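PDB 3VYL: L-ribulose 3-epimerase, which catalyses the manganese-dependent epimerisation of ketoses at C3, acting efficiently on L-ribulose and less efficiently on D-psicose and D-tagatose. Local coordinates for residues A[243-248]-A[259-264]. Residues are numbered along the deposited sequence; the frame is centred on the assembly and turned at random.
Sequences FSSEIV and WRNLWT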
ATOM      1  N   PHE A 243     -16.477   0.797 -18.407  1.00 37.77           N
ATOM      2  CA  PHE A 243     -17.639   1.157 -19.212  1.00 40.44           C
ATOM      3  C   PHE A 243     -17.980   2.647 -19.165  1.00 43.31           C
ATOM      4  O   PHE A 243     -17.577   3.367 -18.226  1.00 44.33           O
ATOM      5  CB  PHE A 243     -18.845   0.280 -18.842  1.00 41.19           C
ATOM      6  CG  PHE A 243     -18.594  -1.211 -18.976  1.00 41.76           C
ATOM      7  CD1 PHE A 243     -18.123  -1.761 -20.179  1.00 41.76           C
ATOM      8  CD2 PHE A 243     -18.843  -2.071 -17.907  1.00 40.32           C
ATOM      9  CE1 PHE A 243     -17.898  -3.130 -20.299  1.00 40.08           C
ATOM     10  CE2 PHE A 243     -18.625  -3.439 -18.027  1.00 39.30           C
ATOM     11  CZ  PHE A 243     -18.159  -3.969 -19.221  1.00 39.74           C
ATOM     12  N   SER A 244     -18.696   3.094 -20.202  1.00 42.32           N
ATOM     13  CA  SER A 244     -19.167   4.476 -20.343  1.00 41.66           C
ATOM     14  C   SER A 244     -20.650   4.514 -20.667  1.00 43.25           C
ATOM     15  O   SER A 244     -21.116   3.824 -21.591  1.00 42.19           O
ATOM     16  CB  SER A 244     -18.402   5.204 -21.456  1.00 42.23           C
ATOM     17  OG  SER A 244     -19.145   6.297 -21.989  1.00 40.25           O
ATOM     18  N   SER A 245     -21.371   5.337 -19.905  1.00 44.99           N
ATOM     19  CA  SER A 245     -22.797   5.637 -20.112  1.00 47.34           C
ATOM     20  C   SER A 245     -23.090   5.933 -21.584  1.00 48.26           C
ATOM     21  O   SER A 245     -24.107   5.495 -22.127  1.00 45.57           O
ATOM     22  CB  SER A 245     -23.191   6.852 -19.262  1.00 47.01           C
ATOM     23  OG  SER A 245     -24.573   6.886 -18.982  1.00 48.68           O
ATOM     24  N   GLU A 246     -22.176   6.632 -22.212  1.00 49.56           N
ATOM     25  CA  GLU A 246     -22.254   7.008 -23.595  1.00 49.00           C
ATOM     26  C   GLU A 246     -22.261   5.840 -24.535  1.00 49.14           C
ATOM     27  O   GLU A 246     -22.847   5.907 -25.579  1.00 49.93           O
ATOM     28  CB  GLU A 246     -21.107   7.918 -23.923  1.00 50.09           C
ATOM     29  CG  GLU A 246     -21.144   9.240 -23.183  1.00 51.69           C
ATOM     30  CD  GLU A 246     -22.438   9.974 -23.356  1.00 54.29           C
ATOM     31  OE1 GLU A 246     -22.532  11.138 -22.965  1.00 56.68           O
ATOM     32  OE2 GLU A 246     -23.377   9.371 -23.870  1.00 55.76           O
ATOM     33  N   ILE A 247     -21.534   4.795 -24.215  1.00 50.08           N
ATOM     34  CA  ILE A 247     -21.451   3.652 -25.094  1.00 48.44           C
ATOM     35  C   ILE A 247     -22.342   2.444 -24.799  1.00 49.15           C
ATOM     36  O   ILE A 247     -22.882   1.841 -25.692  1.00 46.85           O
ATOM     37  CB  ILE A 247     -20.004   3.213 -25.201  1.00 46.37           C
ATOM     38  CG1 ILE A 247     -19.196   4.335 -25.789  1.00 45.92           C
ATOM     39  CG2 ILE A 247     -19.890   1.991 -26.061  1.00 45.38           C
ATOM     40  CD1 ILE A 247     -17.735   4.240 -25.483  1.00 46.54           C
ATOM     41  N   VAL A 248     -22.495   2.076 -23.548  1.00 49.26           N
ATOM     42  CA  VAL A 248     -23.304   0.913 -23.255  1.00 49.95           C
ATOM     43  C   VAL A 248     -24.791   1.159 -23.365  1.00 51.62           C
ATOM     44  O   VAL A 248     -25.236   2.271 -23.422  1.00 48.37           O
ATOM     45  CB  VAL A 248     -22.918   0.208 -21.942  1.00 49.31           C
ATOM     46  CG1 VAL A 248     -21.471  -0.195 -21.980  1.00 48.21           C
ATOM     47  CG2 VAL A 248     -23.201   1.066 -20.735  1.00 49.17           C
ATOM     48  N   TRP A 259     -23.336   6.305 -13.710  1.00 27.19           N
ATOM     49  CA  TRP A 259     -24.002   7.588 -13.637  1.00 26.55           C
ATOM     50  C   TRP A 259     -23.133   8.678 -14.174  1.00 27.36           C
ATOM     51  O   TRP A 259     -23.610   9.766 -14.521  1.00 28.74           O
ATOM     52  CB  TRP A 259     -24.292   7.895 -12.183  1.00 25.86           C
ATOM     53  CG  TRP A 259     -25.115   6.845 -11.488  1.00 25.93           C
ATOM     54  CD1 TRP A 259     -24.943   6.350 -10.198  1.00 26.03           C
ATOM     55  CD2 TRP A 259     -26.289   6.124 -12.021  1.00 25.37           C
ATOM     56  NE1 TRP A 259     -25.909   5.416  -9.904  1.00 25.71           N
ATOM     57  CE2 TRP A 259     -26.741   5.235 -10.956  1.00 24.95           C
ATOM     58  CE3 TRP A 259     -26.979   6.133 -13.228  1.00 24.99           C
ATOM     59  CZ2 TRP A 259     -27.837   4.408 -11.112  1.00 24.98           C
ATOM     60  CZ3 TRP A 259     -28.082   5.293 -13.370  1.00 23.96           C
ATOM     61  CH2 TRP A 259     -28.498   4.452 -12.340  1.00 24.48           C
ATOM     62  N   ARG A 260     -21.839   8.402 -14.210  1.00 26.11           N
ATOM     63  CA  ARG A 260     -20.855   9.380 -14.596  1.00 26.33           C
ATOM     64  C   ARG A 260     -19.798   8.651 -15.378  1.00 28.24           C
ATOM     65  O   ARG A 260     -19.524   7.474 -15.131  1.00 30.10           O
ATOM     66  CB  ARG A 260     -20.260  10.100 -13.372  1.00 25.01           C
ATOM     67  CG  ARG A 260     -19.511   9.207 -12.412  1.00 23.75           C
ATOM     68  CD  ARG A 260     -19.237   9.857 -11.069  1.00 22.92           C
ATOM     69  NE  ARG A 260     -18.552   8.880 -10.224  1.00 23.24           N
ATOM     70  CZ  ARG A 260     -17.252   8.894  -9.942  1.00 22.26           C
ATOM     71  NH1 ARG A 260     -16.474   9.872 -10.389  1.00 21.84           N
ATOM     72  NH2 ARG A 260     -16.743   7.940  -9.186  1.00 21.48           N
ATOM     73  N   ASN A 261     -19.225   9.336 -16.353  1.00 30.01           N
ATOM     74  CA  ASN A 261     -18.216   8.717 -17.169  1.00 32.21           C
ATOM     75  C   ASN A 261     -16.835   9.280 -16.878  1.00 33.15           C
ATOM     76  O   ASN A 261     -16.621  10.507 -16.829  1.00 33.56           O
ATOM     77  CB  ASN A 261     -18.599   8.790 -18.648  1.00 34.96           C
ATOM     78  CG  ASN A 261     -19.833   7.964 -18.960  1.00 36.17           C
ATOM     79  OD1 ASN A 261     -20.028   6.885 -18.388  1.00 36.63           O
ATOM     80  ND2 ASN A 261     -20.673   8.460 -19.867  1.00 36.04           N
ATOM     81  N   LEU A 262     -15.908   8.352 -16.668  1.00 31.89           N
ATOM     82  CA  LEU A 262     -14.586   8.669 -16.166  1.00 30.81           C
ATOM     83  C   LEU A 262     -13.569   8.873 -17.279  1.00 29.35           C
ATOM     84  O   LEU A 262     -12.456   9.325 -17.033  1.00 29.65           O
ATOM     85  CB  LEU A 262     -14.138   7.570 -15.201  1.00 30.66           C
ATOM     86  CG  LEU A 262     -14.700   7.712 -13.785  1.00 30.30           C
ATOM     87  CD1 LEU A 262     -16.208   7.529 -13.745  1.00 30.52           C
ATOM     88  CD2 LEU A 262     -14.023   6.699 -12.878  1.00 29.56           C
ATOM     89  N   TRP A 263     -13.970   8.533 -18.497  1.00 28.12           N
ATOM     90  CA  TRP A 263     -13.163   8.754 -19.681  1.00 28.54           C
ATOM     91  C   TRP A 263     -14.044   9.125 -20.836  1.00 29.54           C
ATOM     92  O   TRP A 263     -15.261   8.937 -20.793  1.00 29.41           O
ATOM     93  CB  TRP A 263     -12.332   7.508 -20.015  1.00 26.99           C
ATOM     94  CG  TRP A 263     -13.138   6.230 -20.070  1.00 25.18           C
ATOM     95  CD1 TRP A 263     -13.355   5.325 -19.041  1.00 24.52           C
ATOM     96  CD2 TRP A 263     -13.867   5.675 -21.222  1.00 25.07           C
ATOM     97  NE1 TRP A 263     -14.139   4.279 -19.460  1.00 24.35           N
ATOM     98  CE2 TRP A 263     -14.487   4.425 -20.749  1.00 24.59           C
ATOM     99  CE3 TRP A 263     -14.057   6.063 -22.551  1.00 24.86           C
ATOM    100  CZ2 TRP A 263     -15.257   3.622 -21.580  1.00 24.81           C
ATOM    101  CZ3 TRP A 263     -14.849   5.244 -23.379  1.00 24.86           C
ATOM    102  CH2 TRP A 263     -15.434   4.058 -22.903  1.00 24.95           C
ATOM    103  N   THR A 264     -13.420   9.653 -21.883  1.00 32.90           N
ATOM    104  CA  THR A 264     -14.101  10.061 -23.116  1.00 33.36           C
ATOM    105  C   THR A 264     -13.392   9.440 -24.299  1.00 33.26           C
ATOM    106  O   THR A 264     -14.006   9.156 -25.319  1.00 35.67           O
ATOM    107  CB  THR A 264     -14.052  11.582 -23.301  1.00 34.31           C
ATOM    108  OG1 THR A 264     -12.731  12.056 -22.979  1.00 35.74           O
ATOM    109  CG2 THR A 264     -15.066  12.276 -22.394  1.00 31.87           C
TER
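The indole of W263 reaches S244 and I247 with the far end of its six-membered ring. S244 CB sits over one face in a CH-pi contact, 3.8 Å from the centroid of that ring and 27° off the ring normal, displaced toward the rim carbons CZ2 and CH2. I247 comes instead at the edge, near the plane: its CD1 lies 3.5 Å from W263 CH2, and the two side chains cross at about a right angle. The ring is thus met in two directions, above and at its border. The ring's NE1 is hydrogen-bonded to S242 OG, which ties the indole to the chain just beyond strand 238-240, while L269 of helix 266-292 and F214 pack against it.

S244 OG, anti to its own backbone N at chi1 156°, turns back to its own chain and takes a weak hydrogen bond from E246 N (3.1 Å, 128°). S244 O accepts from both I247 N (2.8 Å) and V248 N (3.0 Å), folding the chain into a turn. Against this turn lies the side chain of N261, close to the backbone of S244 and S245; N261 CG lies 3.2 Å from S245 N.

An alanine in place of W263 would probably leave S244 CB and I247 CD1 without their aromatic partner and S242 OG without its indole donor, opening a gap between the two loops.

The segments flank helix 250-255 after the eighth strand of a TIM barrel of the xylose isomerase-like family. The side chain of F243 turns away from 259-264 and its nearest atom lies about 6 Å from the bound manganese, so the contact sits beside the metal site that E241 helps to form.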